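Local coordinates for protein homospermidine synthase (Legionella pneumophila subsp. pneumophila str. Philadelphia 1, PDB 2PH5) that probably makes the polyamine homospermidine as a homospermidine synthase and binds NAD in a Rossmann-type nucleotide-binding domain, at residues Q237-H249 with S309-Y321. Sequence-based numbering, arbitrary orientation.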
ATOM      1  N   GLN A 237     -16.495  -5.471   4.815  1.00 27.52           N
ATOM      2  CA  GLN A 237     -17.118  -6.227   5.898  1.00 29.96           C
ATOM      3  C   GLN A 237     -16.150  -6.533   7.030  1.00 28.21           C
ATOM      4  O   GLN A 237     -14.938  -6.564   6.840  1.00 28.29           O
ATOM      5  CB  GLN A 237     -17.694  -7.541   5.371  1.00 34.07           C
ATOM      6  CG  GLN A 237     -18.746  -7.367   4.292  1.00 39.24           C
ATOM      7  CD  GLN A 237     -19.142  -8.689   3.669  1.00 44.69           C
ATOM      8  OE1 GLN A 237     -18.282  -9.485   3.268  1.00 45.53           O
ATOM      9  NE2 GLN A 237     -20.451  -8.935   3.578  1.00 46.59           N
ATOM     10  N   PRO A 238     -16.682  -6.769   8.233  1.00 27.72           N
ATOM     11  CA  PRO A 238     -15.825  -7.075   9.383  1.00 26.54           C
ATOM     12  C   PRO A 238     -15.108  -8.424   9.281  1.00 26.00           C
ATOM     13  O   PRO A 238     -15.662  -9.393   8.767  1.00 25.41           O
ATOM     14  CB  PRO A 238     -16.798  -7.015  10.556  1.00 27.42           C
ATOM     15  CG  PRO A 238     -18.099  -7.456   9.942  1.00 26.97           C
ATOM     16  CD  PRO A 238     -18.105  -6.714   8.624  1.00 26.62           C
ATOM     17  N   ALA A 239     -13.874  -8.477   9.781  1.00 26.54           N
ATOM     18  CA  ALA A 239     -13.075  -9.703   9.753  1.00 25.98           C
ATOM     19  C   ALA A 239     -13.838 -10.913  10.309  1.00 26.10           C
ATOM     20  O   ALA A 239     -14.369 -10.862  11.423  1.00 25.99           O
ATOM     21  CB  ALA A 239     -11.780  -9.495  10.541  1.00 26.07           C
ATOM     22  N   GLU A 240     -13.891 -11.989   9.519  1.00 26.70           N
ATOM     23  CA  GLU A 240     -14.573 -13.232   9.902  1.00 26.40           C
ATOM     24  C   GLU A 240     -13.544 -14.338  10.116  1.00 25.21           C
ATOM     25  O   GLU A 240     -12.707 -14.591   9.247  1.00 25.19           O
ATOM     26  CB  GLU A 240     -15.569 -13.661   8.823  1.00 29.34           C
ATOM     27  CG  GLU A 240     -16.469 -14.819   9.244  1.00 34.46           C
ATOM     28  CD  GLU A 240     -17.427 -15.243   8.147  1.00 38.67           C
ATOM     29  OE1 GLU A 240     -18.308 -14.440   7.773  1.00 42.75           O
ATOM     30  OE2 GLU A 240     -17.296 -16.378   7.652  1.00 42.08           O
ATOM     31  N   ILE A 241     -13.619 -15.011  11.263  1.00 24.08           N
ATOM     32  CA  ILE A 241     -12.645 -16.046  11.596  1.00 22.96           C
ATOM     33  C   ILE A 241     -13.209 -17.306  12.258  1.00 22.89           C
ATOM     34  O   ILE A 241     -14.006 -17.223  13.191  1.00 22.05           O
ATOM     35  CB  ILE A 241     -11.578 -15.464  12.545  1.00 22.36           C
ATOM     36  CG1 ILE A 241     -11.083 -14.116  12.020  1.00 21.74           C
ATOM     37  CG2 ILE A 241     -10.424 -16.436  12.689  1.00 23.20           C
ATOM     38  CD1 ILE A 241     -10.269 -13.331  13.026  1.00 23.45           C
ATOM     39  N   GLY A 242     -12.783 -18.469  11.771  1.00 22.56           N
ATOM     40  CA  GLY A 242     -13.215 -19.723  12.369  1.00 21.49           C
ATOM     41  C   GLY A 242     -12.362 -19.890  13.615  1.00 22.43           C
ATOM     42  O   GLY A 242     -11.140 -20.022  13.517  1.00 20.54           O
ATOM     43  N   TRP A 243     -12.984 -19.870  14.792  1.00 21.75           N
ATOM     44  CA  TRP A 243     -12.222 -19.985  16.031  1.00 22.65           C
ATOM     45  C   TRP A 243     -11.788 -21.408  16.371  1.00 23.76           C
ATOM     46  O   TRP A 243     -12.623 -22.272  16.621  1.00 24.57           O
ATOM     47  CB  TRP A 243     -13.013 -19.405  17.196  1.00 19.86           C
ATOM     48  CG  TRP A 243     -12.138 -18.800  18.255  1.00 20.35           C
ATOM     49  CD1 TRP A 243     -12.239 -18.981  19.606  1.00 19.53           C
ATOM     50  CD2 TRP A 243     -11.057 -17.880  18.055  1.00 18.84           C
ATOM     51  NE1 TRP A 243     -11.290 -18.230  20.259  1.00 18.35           N
ATOM     52  CE2 TRP A 243     -10.553 -17.543  19.331  1.00 19.68           C
ATOM     53  CE3 TRP A 243     -10.466 -17.305  16.919  1.00 18.54           C
ATOM     54  CZ2 TRP A 243      -9.483 -16.656  19.506  1.00 20.26           C
ATOM     55  CZ3 TRP A 243      -9.403 -16.426  17.093  1.00 20.08           C
ATOM     56  CH2 TRP A 243      -8.922 -16.110  18.381  1.00 20.23           C
ATOM     57  N   GLY A 244     -10.479 -21.640  16.384  1.00 23.83           N
ATOM     58  CA  GLY A 244      -9.970 -22.960  16.699  1.00 25.40           C
ATOM     59  C   GLY A 244      -9.952 -23.227  18.191  1.00 26.54           C
ATOM     60  O   GLY A 244      -9.794 -22.304  18.989  1.00 28.34           O
ATOM     61  N   THR A 245     -10.114 -24.492  18.572  1.00 27.53           N
ATOM     62  CA  THR A 245     -10.114 -24.873  19.982  1.00 25.64           C
ATOM     63  C   THR A 245      -8.763 -24.683  20.684  1.00 25.11           C
ATOM     64  O   THR A 245      -8.708 -24.675  21.908  1.00 25.18           O
ATOM     65  CB  THR A 245     -10.572 -26.333  20.159  1.00 26.46           C
ATOM     66  OG1 THR A 245      -9.980 -27.151  19.144  1.00 25.73           O
ATOM     67  CG2 THR A 245     -12.088 -26.431  20.060  1.00 27.08           C
ATOM     68  N   HIS A 246      -7.682 -24.512  19.929  1.00 26.42           N
ATOM     69  CA  HIS A 246      -6.375 -24.321  20.553  1.00 27.76           C
ATOM     70  C   HIS A 246      -6.159 -22.882  20.993  1.00 28.92           C
ATOM     71  O   HIS A 246      -5.374 -22.633  21.906  1.00 30.66           O
ATOM     72  CB  HIS A 246      -5.240 -24.697  19.598  1.00 28.52           C
ATOM     73  CG  HIS A 246      -4.889 -23.614  18.626  1.00 29.84           C
ATOM     74  ND1 HIS A 246      -5.714 -23.255  17.581  1.00 28.93           N
ATOM     75  CD2 HIS A 246      -3.831 -22.768  18.576  1.00 29.58           C
ATOM     76  CE1 HIS A 246      -5.181 -22.233  16.934  1.00 29.54           C
ATOM     77  NE2 HIS A 246      -4.038 -21.919  17.517  1.00 29.05           N
ATOM     78  N   GLU A 247      -6.836 -21.941  20.333  1.00 29.17           N
ATOM     79  CA  GLU A 247      -6.703 -20.516  20.647  1.00 29.52           C
ATOM     80  C   GLU A 247      -6.816 -20.265  22.134  1.00 30.83           C
ATOM     81  O   GLU A 247      -7.795 -20.657  22.775  1.00 32.31           O
ATOM     82  CB  GLU A 247      -7.776 -19.689  19.925  1.00 28.92           C
ATOM     83  CG  GLU A 247      -7.756 -19.781  18.405  1.00 28.80           C
ATOM     84  CD  GLU A 247      -6.511 -19.170  17.773  1.00 28.05           C
ATOM     85  OE1 GLU A 247      -6.418 -19.194  16.528  1.00 27.07           O
ATOM     86  OE2 GLU A 247      -5.634 -18.671  18.509  1.00 27.62           O
ATOM     87  N   ALA A 248      -5.813 -19.591  22.676  1.00 32.36           N
ATOM     88  CA  ALA A 248      -5.772 -19.292  24.100  1.00 32.88           C
ATOM     89  C   ALA A 248      -5.856 -17.796  24.390  1.00 32.23           C
ATOM     90  O   ALA A 248      -5.738 -17.377  25.541  1.00 33.14           O
ATOM     91  CB  ALA A 248      -4.488 -19.875  24.700  1.00 32.31           C
ATOM     92  N   HIS A 249      -6.068 -16.998  23.349  1.00 32.75           N
ATOM     93  CA  HIS A 249      -6.156 -15.538  23.489  1.00 33.26           C
ATOM     94  C   HIS A 249      -7.434 -15.001  22.850  1.00 32.78           C
ATOM     95  O   HIS A 249      -7.887 -15.516  21.835  1.00 33.39           O
ATOM     96  CB  HIS A 249      -4.938 -14.896  22.825  1.00 33.21           C
ATOM     97  CG  HIS A 249      -3.638 -15.269  23.465  1.00 33.48           C
ATOM     98  ND1 HIS A 249      -3.105 -14.568  24.525  1.00 33.17           N
ATOM     99  CD2 HIS A 249      -2.776 -16.283  23.211  1.00 33.19           C
ATOM    100  CE1 HIS A 249      -1.968 -15.132  24.894  1.00 34.70           C
ATOM    101  NE2 HIS A 249      -1.745 -16.174  24.114  1.00 33.86           N
ATOM    102  N   SER A 309     -22.700 -32.785  21.747  1.00 67.15           N
ATOM    103  CA  SER A 309     -23.061 -31.384  21.899  1.00 67.00           C
ATOM    104  C   SER A 309     -21.895 -30.645  22.530  1.00 66.04           C
ATOM    105  O   SER A 309     -22.017 -29.485  22.924  1.00 65.92           O
ATOM    106  CB  SER A 309     -24.305 -31.247  22.779  1.00 67.88           C
ATOM    107  OG  SER A 309     -25.427 -31.870  22.172  1.00 69.26           O
ATOM    108  N   GLU A 310     -20.762 -31.332  22.614  1.00 64.59           N
ATOM    109  CA  GLU A 310     -19.553 -30.767  23.198  1.00 63.28           C
ATOM    110  C   GLU A 310     -18.403 -30.844  22.195  1.00 60.63           C
ATOM    111  O   GLU A 310     -17.907 -31.930  21.898  1.00 60.17           O
ATOM    112  CB  GLU A 310     -19.189 -31.543  24.463  1.00 65.31           C
ATOM    113  CG  GLU A 310     -17.880 -31.130  25.096  1.00 68.68           C
ATOM    114  CD  GLU A 310     -17.362 -32.176  26.057  1.00 71.03           C
ATOM    115  OE1 GLU A 310     -17.180 -33.337  25.622  1.00 70.57           O
ATOM    116  OE2 GLU A 310     -17.140 -31.839  27.242  1.00 73.02           O
ATOM    117  N   LEU A 311     -17.976 -29.697  21.674  1.00 57.31           N
ATOM    118  CA  LEU A 311     -16.893 -29.698  20.703  1.00 54.16           C
ATOM    119  C   LEU A 311     -15.607 -30.164  21.353  1.00 51.33           C
ATOM    120  O   LEU A 311     -15.291 -29.791  22.484  1.00 49.76           O
ATOM    121  CB  LEU A 311     -16.679 -28.309  20.094  1.00 54.27           C
ATOM    122  CG  LEU A 311     -15.890 -27.277  20.897  1.00 54.26           C
ATOM    123  CD1 LEU A 311     -15.675 -26.034  20.051  1.00 53.47           C
ATOM    124  CD2 LEU A 311     -16.644 -26.939  22.175  1.00 55.87           C
ATOM    125  N   LEU A 312     -14.872 -30.992  20.621  1.00 48.27           N
ATOM    126  CA  LEU A 312     -13.607 -31.527  21.088  1.00 44.62           C
ATOM    127  C   LEU A 312     -12.475 -30.866  20.306  1.00 41.71           C
ATOM    128  O   LEU A 312     -11.491 -30.413  20.887  1.00 41.81           O
ATOM    129  CB  LEU A 312     -13.577 -33.038  20.863  1.00 45.01           C
ATOM    130  CG  LEU A 312     -14.787 -33.803  21.405  1.00 48.14           C
ATOM    131  CD1 LEU A 312     -14.692 -35.276  21.008  1.00 49.00           C
ATOM    132  CD2 LEU A 312     -14.846 -33.659  22.920  1.00 48.07           C
ATOM    133  N   TYR A 313     -12.640 -30.802  18.986  1.00 36.88           N
ATOM    134  CA  TYR A 313     -11.638 -30.224  18.102  1.00 33.14           C
ATOM    135  C   TYR A 313     -12.179 -29.337  16.987  1.00 32.93           C
ATOM    136  O   TYR A 313     -13.261 -29.571  16.441  1.00 31.56           O
ATOM    137  CB  TYR A 313     -10.821 -31.325  17.450  1.00 29.23           C
ATOM    138  CG  TYR A 313      -9.984 -30.831  16.297  1.00 25.05           C
ATOM    139  CD1 TYR A 313      -8.823 -30.088  16.521  1.00 24.44           C
ATOM    140  CD2 TYR A 313     -10.332 -31.140  14.974  1.00 23.99           C
ATOM    141  CE1 TYR A 313      -8.020 -29.674  15.454  1.00 22.28           C
ATOM    142  CE2 TYR A 313      -9.540 -30.732  13.902  1.00 19.55           C
ATOM    143  CZ  TYR A 313      -8.387 -30.009  14.151  1.00 22.28           C
ATOM    144  OH  TYR A 313      -7.566 -29.671  13.107  1.00 24.08           O
ATOM    145  N   ARG A 314     -11.380 -28.341  16.628  1.00 31.30           N
ATOM    146  CA  ARG A 314     -11.737 -27.409  15.582  1.00 30.75           C
ATOM    147  C   ARG A 314     -10.560 -26.480  15.348  1.00 29.58           C
ATOM    148  O   ARG A 314     -10.069 -25.842  16.274  1.00 30.19           O
ATOM    149  CB  ARG A 314     -12.952 -26.598  16.007  1.00 31.86           C
ATOM    150  CG  ARG A 314     -13.372 -25.545  15.021  1.00 33.13           C
ATOM    151  CD  ARG A 314     -14.270 -24.520  15.697  1.00 35.59           C
ATOM    152  NE  ARG A 314     -15.606 -25.036  15.955  1.00 38.43           N
ATOM    153  CZ  ARG A 314     -16.450 -24.510  16.835  1.00 38.24           C
ATOM    154  NH1 ARG A 314     -16.093 -23.451  17.550  1.00 36.98           N
ATOM    155  NH2 ARG A 314     -17.655 -25.040  16.989  1.00 41.49           N
ATOM    156  N   PRO A 315     -10.075 -26.412  14.105  1.00 28.68           N
ATOM    157  CA  PRO A 315      -8.945 -25.538  13.781  1.00 26.98           C
ATOM    158  C   PRO A 315      -9.420 -24.122  13.487  1.00 25.82           C
ATOM    159  O   PRO A 315     -10.605 -23.892  13.247  1.00 26.88           O
ATOM    160  CB  PRO A 315      -8.351 -26.200  12.544  1.00 26.91           C
ATOM    161  CG  PRO A 315      -9.576 -26.702  11.841  1.00 26.63           C
ATOM    162  CD  PRO A 315     -10.386 -27.312  12.977  1.00 28.49           C
ATOM    163  N   THR A 316      -8.497 -23.173  13.531  1.00 24.42           N
ATOM    164  CA  THR A 316      -8.833 -21.795  13.218  1.00 22.92           C
ATOM    165  C   THR A 316      -8.719 -21.716  11.696  1.00 22.40           C
ATOM    166  O   THR A 316      -7.790 -22.278  11.108  1.00 19.05           O
ATOM    167  CB  THR A 316      -7.845 -20.812  13.909  1.00 24.03           C
ATOM    168  OG1 THR A 316      -8.191 -20.689  15.293  1.00 25.10           O
ATOM    169  CG2 THR A 316      -7.884 -19.435  13.256  1.00 24.99           C
ATOM    170  N   VAL A 317      -9.684 -21.054  11.064  1.00 22.49           N
ATOM    171  CA  VAL A 317      -9.694 -20.920   9.614  1.00 23.38           C
ATOM    172  C   VAL A 317     -10.063 -19.510   9.172  1.00 23.59           C
ATOM    173  O   VAL A 317     -11.086 -18.964   9.590  1.00 25.69           O
ATOM    174  CB  VAL A 317     -10.709 -21.879   8.946  1.00 24.58           C
ATOM    175  CG1 VAL A 317     -10.595 -21.772   7.425  1.00 22.28           C
ATOM    176  CG2 VAL A 317     -10.466 -23.311   9.405  1.00 23.31           C
ATOM    177  N   HIS A 318      -9.221 -18.939   8.319  1.00 20.87           N
ATOM    178  CA  HIS A 318      -9.449 -17.619   7.779  1.00 20.70           C
ATOM    179  C   HIS A 318      -8.562 -17.397   6.559  1.00 20.94           C
ATOM    180  O   HIS A 318      -7.684 -18.208   6.263  1.00 17.26           O
ATOM    181  CB  HIS A 318      -9.218 -16.532   8.844  1.00 19.63           C
ATOM    182  CG  HIS A 318      -7.789 -16.357   9.256  1.00 20.81           C
ATOM    183  ND1 HIS A 318      -6.832 -15.829   8.415  1.00 20.75           N
ATOM    184  CD2 HIS A 318      -7.168 -16.585  10.438  1.00 20.40           C
ATOM    185  CE1 HIS A 318      -5.686 -15.735   9.065  1.00 23.17           C
ATOM    186  NE2 HIS A 318      -5.862 -16.186  10.294  1.00 18.53           N
ATOM    187  N   TYR A 319      -8.814 -16.293   5.863  1.00 21.74           N
ATOM    188  CA  TYR A 319      -8.117 -15.924   4.638  1.00 23.13           C
ATOM    189  C   TYR A 319      -6.940 -14.962   4.919  1.00 21.61           C
ATOM    190  O   TYR A 319      -7.042 -14.073   5.762  1.00 23.40           O
ATOM    191  CB  TYR A 319      -9.158 -15.276   3.698  1.00 26.26           C
ATOM    192  CG  TYR A 319      -8.804 -15.163   2.223  1.00 31.53           C
ATOM    193  CD1 TYR A 319      -9.580 -14.377   1.357  1.00 34.35           C
ATOM    194  CD2 TYR A 319      -7.696 -15.829   1.693  1.00 35.75           C
ATOM    195  CE1 TYR A 319      -9.252 -14.256  -0.008  1.00 35.81           C
ATOM    196  CE2 TYR A 319      -7.358 -15.721   0.342  1.00 35.34           C
ATOM    197  CZ  TYR A 319      -8.140 -14.934  -0.501  1.00 37.99           C
ATOM    198  OH  TYR A 319      -7.806 -14.841  -1.837  1.00 41.74           O
ATOM    199  N   ALA A 320      -5.820 -15.169   4.226  1.00 20.09           N
ATOM    200  CA  ALA A 320      -4.617 -14.329   4.338  1.00 19.32           C
ATOM    201  C   ALA A 320      -4.297 -13.948   2.889  1.00 19.77           C
ATOM    202  O   ALA A 320      -3.494 -14.606   2.218  1.00 21.03           O
ATOM    203  CB  ALA A 320      -3.456 -15.132   4.946  1.00 15.00           C
ATOM    204  N   TYR A 321      -4.938 -12.886   2.417  1.00 21.12           N
ATOM    205  CA  TYR A 321      -4.811 -12.429   1.034  1.00 19.97           C
ATOM    206  C   TYR A 321      -3.877 -11.260   0.782  1.00 21.05           C
ATOM    207  O   TYR A 321      -3.853 -10.285   1.528  1.00 21.40           O
ATOM    208  CB  TYR A 321      -6.198 -12.046   0.506  1.00 18.14           C
ATOM    209  CG  TYR A 321      -6.269 -11.685  -0.969  1.00 19.48           C
ATOM    210  CD1 TYR A 321      -7.088 -10.647  -1.408  1.00 16.41           C
ATOM    211  CD2 TYR A 321      -5.586 -12.433  -1.936  1.00 20.30           C
ATOM    212  CE1 TYR A 321      -7.235 -10.365  -2.761  1.00 17.24           C
ATOM    213  CE2 TYR A 321      -5.731 -12.156  -3.303  1.00 17.45           C
ATOM    214  CZ  TYR A 321      -6.560 -11.121  -3.705  1.00 17.02           C
ATOM    215  OH  TYR A 321      -6.722 -10.851  -5.045  1.00 17.27           O
TER
HETATM  216  O   HOH W   1     -11.132 -14.742   6.307  1.00 25.48           O
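Thr316 OG1 sits between two groups of the facing segment: it accepts the Gly244 N-H at 2.7 Å and donates to Glu247 OE1 at 2.6 Å, on the carboxylate's anti lone pair. Its chi1 of -78° turns OG1 back beside its backbone N, toward the Gly244-Glu247 type I turn, while CG2 lies alongside Ile241 CG2. The Glu247 chain, bent at chi2 (-66°), crosses Thr316 at about a right angle and lays CG over the centre of the Trp243 ring; its OE2 is held by the Phe466 amide. Next in the turn, Thr245 grips Arg314. Its N-H reaches Arg314 O at 2.7 Å in the carbonyl plane, its OG1 adds a longer bond of 3.2 Å to the same oxygen at a tilt, and its CG2 slides past Leu311 CD1 at 3.6 Å. The Arg314 chain brings CD close to Trp243 O; the guanidinium edge is turned toward the same oxygen, and Leu311 CD1 lies over one face. Before the turn, Gly242 and Val317 form a single antiparallel hydrogen-bonded pair, with Gly242 N to Val317 O at 2.8 Å and Val317 N to Gly242 O at 3.0 Å. This bridge joins the edge strand 238-242 of a small antiparallel sheet to strand 311-322 of the larger mixed sheet, within the saccharopine dehydrogenase C-terminal family region. Toward Glu240 and Tyr319 the strands diverge, and a water accepts from Tyr319 N and donates weakly to Glu240 O. One hydroxyl is both donor and acceptor, which should hold Thr316 in its rotamer, and the turn is tied to the strand chiefly by polar bonds.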